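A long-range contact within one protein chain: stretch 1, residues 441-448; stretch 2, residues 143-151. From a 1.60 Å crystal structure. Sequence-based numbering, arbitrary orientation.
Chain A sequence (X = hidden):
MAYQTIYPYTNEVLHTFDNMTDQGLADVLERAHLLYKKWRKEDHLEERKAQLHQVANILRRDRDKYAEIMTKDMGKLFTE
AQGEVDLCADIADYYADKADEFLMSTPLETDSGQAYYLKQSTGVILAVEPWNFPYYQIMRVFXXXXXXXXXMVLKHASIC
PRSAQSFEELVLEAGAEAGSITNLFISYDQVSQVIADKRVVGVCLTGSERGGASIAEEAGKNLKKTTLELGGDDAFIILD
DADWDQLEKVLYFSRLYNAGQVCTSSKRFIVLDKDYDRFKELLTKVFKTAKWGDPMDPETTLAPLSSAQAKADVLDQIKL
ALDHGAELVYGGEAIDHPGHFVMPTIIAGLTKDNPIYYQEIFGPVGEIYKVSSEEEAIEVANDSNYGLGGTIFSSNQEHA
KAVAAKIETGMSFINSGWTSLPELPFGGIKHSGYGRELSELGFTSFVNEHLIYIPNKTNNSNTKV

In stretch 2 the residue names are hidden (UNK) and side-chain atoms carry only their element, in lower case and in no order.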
ATOM      1  N   LEU A 441      -0.418 -11.680  -6.233  1.00  8.75           N
ATOM      2  CA  LEU A 441      -0.077 -10.354  -5.715  1.00 10.80           C
ATOM      3  C   LEU A 441      -1.330  -9.496  -5.577  1.00  8.92           C
ATOM      4  O   LEU A 441      -1.448  -8.689  -4.657  1.00 11.25           O
ATOM      5  CB  LEU A 441       0.948  -9.652  -6.610  1.00  8.52           C
ATOM      6  CG  LEU A 441       2.330 -10.300  -6.710  1.00 11.39           C
ATOM      7  CD1 LEU A 441       3.288  -9.440  -7.538  1.00  8.96           C
ATOM      8  CD2 LEU A 441       2.917 -10.566  -5.322  1.00 15.64           C
ATOM      9  N   GLY A 442      -2.271  -9.681  -6.493  1.00  8.30           N
ATOM     10  CA  GLY A 442      -3.508  -8.919  -6.463  1.00  8.96           C
ATOM     11  C   GLY A 442      -4.565  -9.484  -5.525  1.00 10.09           C
ATOM     12  O   GLY A 442      -5.698  -8.992  -5.492  1.00 11.27           O
ATOM     13  N   PHE A 443      -4.209 -10.517  -4.767  1.00  7.48           N
ATOM     14  CA  PHE A 443      -5.141 -11.098  -3.810  1.00  7.48           C
ATOM     15  C   PHE A 443      -5.025 -10.464  -2.420  1.00  8.39           C
ATOM     16  O   PHE A 443      -6.006 -10.420  -1.676  1.00  9.07           O
ATOM     17  CB  PHE A 443      -4.939 -12.619  -3.717  1.00  8.78           C
ATOM     18  CG  PHE A 443      -5.965 -13.313  -2.878  1.00 10.01           C
ATOM     19  CD1 PHE A 443      -7.235 -13.547  -3.381  1.00 11.00           C
ATOM     20  CD2 PHE A 443      -5.664 -13.719  -1.588  1.00  9.83           C
ATOM     21  CE1 PHE A 443      -8.189 -14.178  -2.619  1.00  8.39           C
ATOM     22  CE2 PHE A 443      -6.617 -14.354  -0.806  1.00 10.84           C
ATOM     23  CZ  PHE A 443      -7.883 -14.582  -1.327  1.00 10.31           C
ATOM     24  N   THR A 444      -3.841  -9.974  -2.062  1.00  8.10           N
ATOM     25  CA  THR A 444      -3.596  -9.590  -0.666  1.00  6.56           C
ATOM     26  C   THR A 444      -3.692  -8.099  -0.353  1.00  8.08           C
ATOM     27  O   THR A 444      -3.440  -7.698   0.782  1.00  8.84           O
ATOM     28  CB  THR A 444      -2.241 -10.102  -0.180  1.00 10.80           C
ATOM     29  OG1 THR A 444      -1.237  -9.699  -1.112  1.00 12.19           O
ATOM     30  CG2 THR A 444      -2.253 -11.627  -0.063  1.00 13.55           C
ATOM     31  N   SER A 445      -4.075  -7.285  -1.330  1.00  7.88           N
ATOM     32  CA  SER A 445      -4.032  -5.835  -1.151  1.00  7.80           C
ATOM     33  C   SER A 445      -4.817  -5.355   0.058  1.00  7.38           C
ATOM     34  O   SER A 445      -4.351  -4.478   0.787  1.00  8.76           O
ATOM     35  CB  SER A 445      -4.544  -5.117  -2.394  1.00  9.74           C
ATOM     36  OG  SER A 445      -3.723  -5.423  -3.499  1.00 11.24           O
ATOM     37  N   PHE A 446      -5.998  -5.930   0.268  1.00  7.19           N
ATOM     38  CA  PHE A 446      -6.842  -5.517   1.385  1.00  6.58           C
ATOM     39  C   PHE A 446      -7.133  -6.655   2.355  1.00  5.21           C
ATOM     40  O   PHE A 446      -8.209  -6.727   2.970  1.00  7.63           O
ATOM     41  CB  PHE A 446      -8.106  -4.823   0.868  1.00  6.66           C
ATOM     42  CG  PHE A 446      -7.805  -3.644  -0.017  1.00  7.54           C
ATOM     43  CD1 PHE A 446      -7.368  -2.447   0.534  1.00  7.22           C
ATOM     44  CD2 PHE A 446      -7.911  -3.751  -1.397  1.00  7.79           C
ATOM     45  CE1 PHE A 446      -7.079  -1.367  -0.266  1.00  7.58           C
ATOM     46  CE2 PHE A 446      -7.617  -2.669  -2.218  1.00 11.11           C
ATOM     47  CZ  PHE A 446      -7.194  -1.473  -1.652  1.00  8.38           C
ATOM     48  N   VAL A 447      -6.151  -7.538   2.501  1.00  5.57           N
ATOM     49  CA  VAL A 447      -6.243  -8.583   3.513  1.00  8.30           C
ATOM     50  C   VAL A 447      -5.413  -8.208   4.723  1.00  6.63           C
ATOM     51  O   VAL A 447      -4.388  -7.522   4.611  1.00  8.95           O
ATOM     52  CB  VAL A 447      -5.799  -9.976   2.994  1.00  9.07           C
ATOM     53  CG1 VAL A 447      -6.444 -10.293   1.650  1.00  6.97           C
ATOM     54  CG2 VAL A 447      -4.296 -10.082   2.927  1.00 14.02           C
ATOM     55  N   ASN A 448      -5.881  -8.649   5.884  1.00  6.53           N
ATOM     56  CA  ASN A 448      -5.156  -8.496   7.126  1.00  6.84           C
ATOM     57  C   ASN A 448      -4.251  -9.704   7.237  1.00  7.06           C
ATOM     58  O   ASN A 448      -4.720 -10.834   7.425  1.00  6.88           O
ATOM     59  CB  ASN A 448      -6.151  -8.450   8.297  1.00  6.47           C
ATOM     60  CG  ASN A 448      -5.479  -8.564   9.653  1.00  7.81           C
ATOM     61  OD1 ASN A 448      -4.256  -8.471   9.765  1.00  6.41           O
ATOM     62  ND2 ASN A 448      -6.287  -8.762  10.700  1.00  6.07           N
ATOM     63  N   UNK A 143     -13.319  -9.876  -7.854  1.00  8.01           N
ATOM     64  CA  UNK A 143     -13.069 -11.313  -7.687  1.00  6.95           C
ATOM     65  C   UNK A 143     -12.231 -11.638  -6.439  1.00  8.13           C
ATOM     66  O   UNK A 143     -12.662 -12.440  -5.604  1.00  8.40           O
ATOM     67  c   UNK A 143     -12.457 -11.936  -8.955  1.00  7.30           C
ATOM     68  N   UNK A 144     -11.047 -11.007  -6.285  1.00  7.39           N
ATOM     69  CA  UNK A 144     -10.277 -11.367  -5.085  1.00  7.22           C
ATOM     70  C   UNK A 144     -10.897 -10.879  -3.771  1.00  6.78           C
ATOM     71  O   UNK A 144     -10.852 -11.588  -2.766  1.00  7.72           O
ATOM     72  c   UNK A 144      -9.227  -9.552  -6.248  1.00  6.04           C
ATOM     73  c   UNK A 144     -10.295 -10.086  -7.161  1.00  7.47           C
ATOM     74  c   UNK A 144      -8.917 -10.694  -5.325  1.00  7.69           C
ATOM     75  N   UNK A 145     -11.475  -9.685  -3.760  1.00  6.53           N
ATOM     76  CA  UNK A 145     -12.088  -9.208  -2.532  1.00  6.88           C
ATOM     77  C   UNK A 145     -13.313 -10.017  -2.113  1.00  6.64           C
ATOM     78  O   UNK A 145     -13.526 -10.264  -0.926  1.00  7.77           O
ATOM     79  o   UNK A 145     -10.553  -6.795  -1.364  1.00  8.91           O
ATOM     80  c   UNK A 145     -12.385  -7.706  -2.613  1.00  7.91           C
ATOM     81  n   UNK A 145     -10.671  -6.248  -3.541  1.00  8.56           N
ATOM     82  c   UNK A 145     -11.121  -6.868  -2.453  1.00  7.90           C
ATOM     83  N   UNK A 146     -14.107 -10.444  -3.088  1.00  7.14           N
ATOM     84  CA  UNK A 146     -15.270 -11.268  -2.798  1.00  7.04           C
ATOM     85  C   UNK A 146     -14.827 -12.589  -2.173  1.00  7.94           C
ATOM     86  O   UNK A 146     -15.407 -13.051  -1.180  1.00  7.82           O
ATOM     87  c   UNK A 146     -17.436 -13.521  -4.639  1.00  8.70           C
ATOM     88  c   UNK A 146     -17.287 -12.344  -3.917  1.00  8.17           C
ATOM     89  c   UNK A 146     -18.579 -14.295  -4.502  1.00 10.09           C
ATOM     90  c   UNK A 146     -16.050 -11.504  -4.088  1.00  5.98           C
ATOM     91  c   UNK A 146     -18.310 -11.940  -3.069  1.00  7.88           C
ATOM     92  c   UNK A 146     -19.587 -13.889  -3.642  1.00  8.67           C
ATOM     93  c   UNK A 146     -19.456 -12.710  -2.926  1.00 10.47           C
ATOM     94  N   UNK A 147     -13.783 -13.190  -2.737  1.00  7.58           N
ATOM     95  CA  UNK A 147     -13.253 -14.438  -2.198  1.00  5.92           C
ATOM     96  C   UNK A 147     -12.780 -14.317  -0.729  1.00  7.81           C
ATOM     97  O   UNK A 147     -13.150 -15.140   0.109  1.00  8.61           O
ATOM     98  c   UNK A 147     -11.407 -16.144  -2.396  1.00  8.47           C
ATOM     99  c   UNK A 147     -12.150 -15.026  -3.106  1.00  7.01           C
ATOM    100  c   UNK A 147     -12.767 -15.532  -4.418  1.00  8.28           C
ATOM    101  c   UNK A 147     -13.856 -16.593  -4.216  1.00  8.42           C
ATOM    102  N   UNK A 148     -11.985 -13.297  -0.411  1.00  8.20           N
ATOM    103  CA  UNK A 148     -11.517 -13.153   0.977  1.00  8.88           C
ATOM    104  C   UNK A 148     -12.655 -12.772   1.927  1.00  8.06           C
ATOM    105  O   UNK A 148     -12.613 -13.085   3.124  1.00 10.00           O
ATOM    106  c   UNK A 148     -10.800 -10.734   1.094  1.00 11.42           C
ATOM    107  c   UNK A 148     -10.329 -12.173   1.128  1.00 11.94           C
ATOM    108  c   UNK A 148      -9.599 -12.435   2.448  1.00 13.13           C
ATOM    109  N   UNK A 149     -13.687 -12.124   1.392  1.00  6.97           N
ATOM    110  CA  UNK A 149     -14.820 -11.717   2.208  1.00  8.64           C
ATOM    111  C   UNK A 149     -14.893 -10.230   2.529  1.00  7.15           C
ATOM    112  O   UNK A 149     -15.414  -9.852   3.571  1.00  9.63           O
ATOM    113  N   UNK A 150     -14.357  -9.391   1.647  1.00  7.32           N
ATOM    114  CA  UNK A 150     -14.519  -7.939   1.755  1.00  7.04           C
ATOM    115  C   UNK A 150     -15.649  -7.511   0.833  1.00  7.83           C
ATOM    116  O   UNK A 150     -15.469  -7.520  -0.395  1.00  7.01           O
ATOM    117  c   UNK A 150     -12.070  -7.356   2.211  1.00  6.30           C
ATOM    118  n   UNK A 150     -10.874  -7.250   1.649  1.00  7.48           N
ATOM    119  c   UNK A 150     -13.258  -7.193   1.283  1.00  6.81           C
ATOM    120  o   UNK A 150     -12.215  -7.556   3.407  1.00  7.55           O
ATOM    121  N   UNK A 151     -16.815  -7.140   1.396  1.00  6.16           N
ATOM    122  CA  UNK A 151     -17.875  -6.589   0.540  1.00  6.48           C
ATOM    123  C   UNK A 151     -17.369  -5.333  -0.177  1.00  6.39           C
ATOM    124  O   UNK A 151     -16.479  -4.645   0.340  1.00  8.50           O
ATOM    125  c   UNK A 151     -18.718  -7.105   2.751  1.00  7.31           C
ATOM    126  c   UNK A 151     -18.988  -6.229   1.543  1.00  7.75           C
ATOM    127  c   UNK A 151     -17.197  -7.125   2.823  1.00  6.23           C
TER
HETATM  128  O   HOH W   1      -8.573 -10.515  -1.233  1.00 14.36           O
HETATM  129  O   HOH W   2      -7.851  -7.829  -1.049  1.00  9.55           O

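Position 143 carries one side-chain carbon and lies out of reach of stretch 1. A lone CB means alanine, small and readily accommodated in a buried helix; Ala143 O accepts a hydrogen bond from the N of position 147 at 3.2 Å.

At 144 three carbons close a ring onto the backbone N. The CA-to-CB bond points toward stretch 1, and CB lies 3.6 Å from Gly442 O and 3.8 Å from Phe443 CD1. The closed ring identifies proline. Without an N-H, Pro144 cannot bond to the preceding turn, and the helix kinks here.

Position 145 has two carbons, the second bearing one oxygen and one nitrogen. The CA-to-CB bond points sideways, but the end comes nearer, bringing the oxygen to 3.9 Å from Phe446 CB. This short amide is asparagine. Asn145 OD1 also accepts a hydrogen bond from the O of water 2 at 2.9 Å, and the same water O accepts one from Phe446 N at 3.0 Å.

Position 146 shows one carbon followed by a six-carbon ring with no hydroxyl, out of reach of stretch 1; hence phenylalanine. The apolar ring of Phe146 is buried.

Four carbons at 147 fork at the first, with one arm two carbons long. The one-carbon arm meets the edge of the Phe443 ring, 3.8 Å from CE1, while the longer arm leads away. The pattern is isoleucine.

At 148 one carbon carries two others. CB lies 4.2 Å from Phe443 CZ, and one of the outer carbons 3.9 Å from Val447 CG1. This is valine: a short, branched apolar side chain meets both without needing to extend.

Position 149 has no side-chain atoms and is glycine. Its phi of 106° takes the chain out of the helix; a CB here would jam against the carbonyl O of Val148.

Position 150 again has two carbons, the second with one oxygen and one nitrogen; the nitrogen is 3.0 Å from Phe446 O. It is asparagine. Asn150 ND2 donates to Phe446 O and, at 3.1 Å, to Asn145 OD1, using both amide protons; its OD1 is satisfied elsewhere in the structure.

At 151 three carbons again close onto N, out of reach of stretch 1, giving proline. The Pro151 ring restrains phi, here -59°, in the loop.

The contact combines apolar packing with a small hydrogen-bond network. The Phe443 ring contacts Pro144, Ile147 and Val148, with Val447 extending the apolar patch. The Asn150 amide ties the turn from Thr444 to Val447 to Asn145, and water 2 links Asn145 OD1 to Phe446 N, satisfying polar groups in a largely buried contact.

Stretch 2, residues 143-151: APNFIVGNP
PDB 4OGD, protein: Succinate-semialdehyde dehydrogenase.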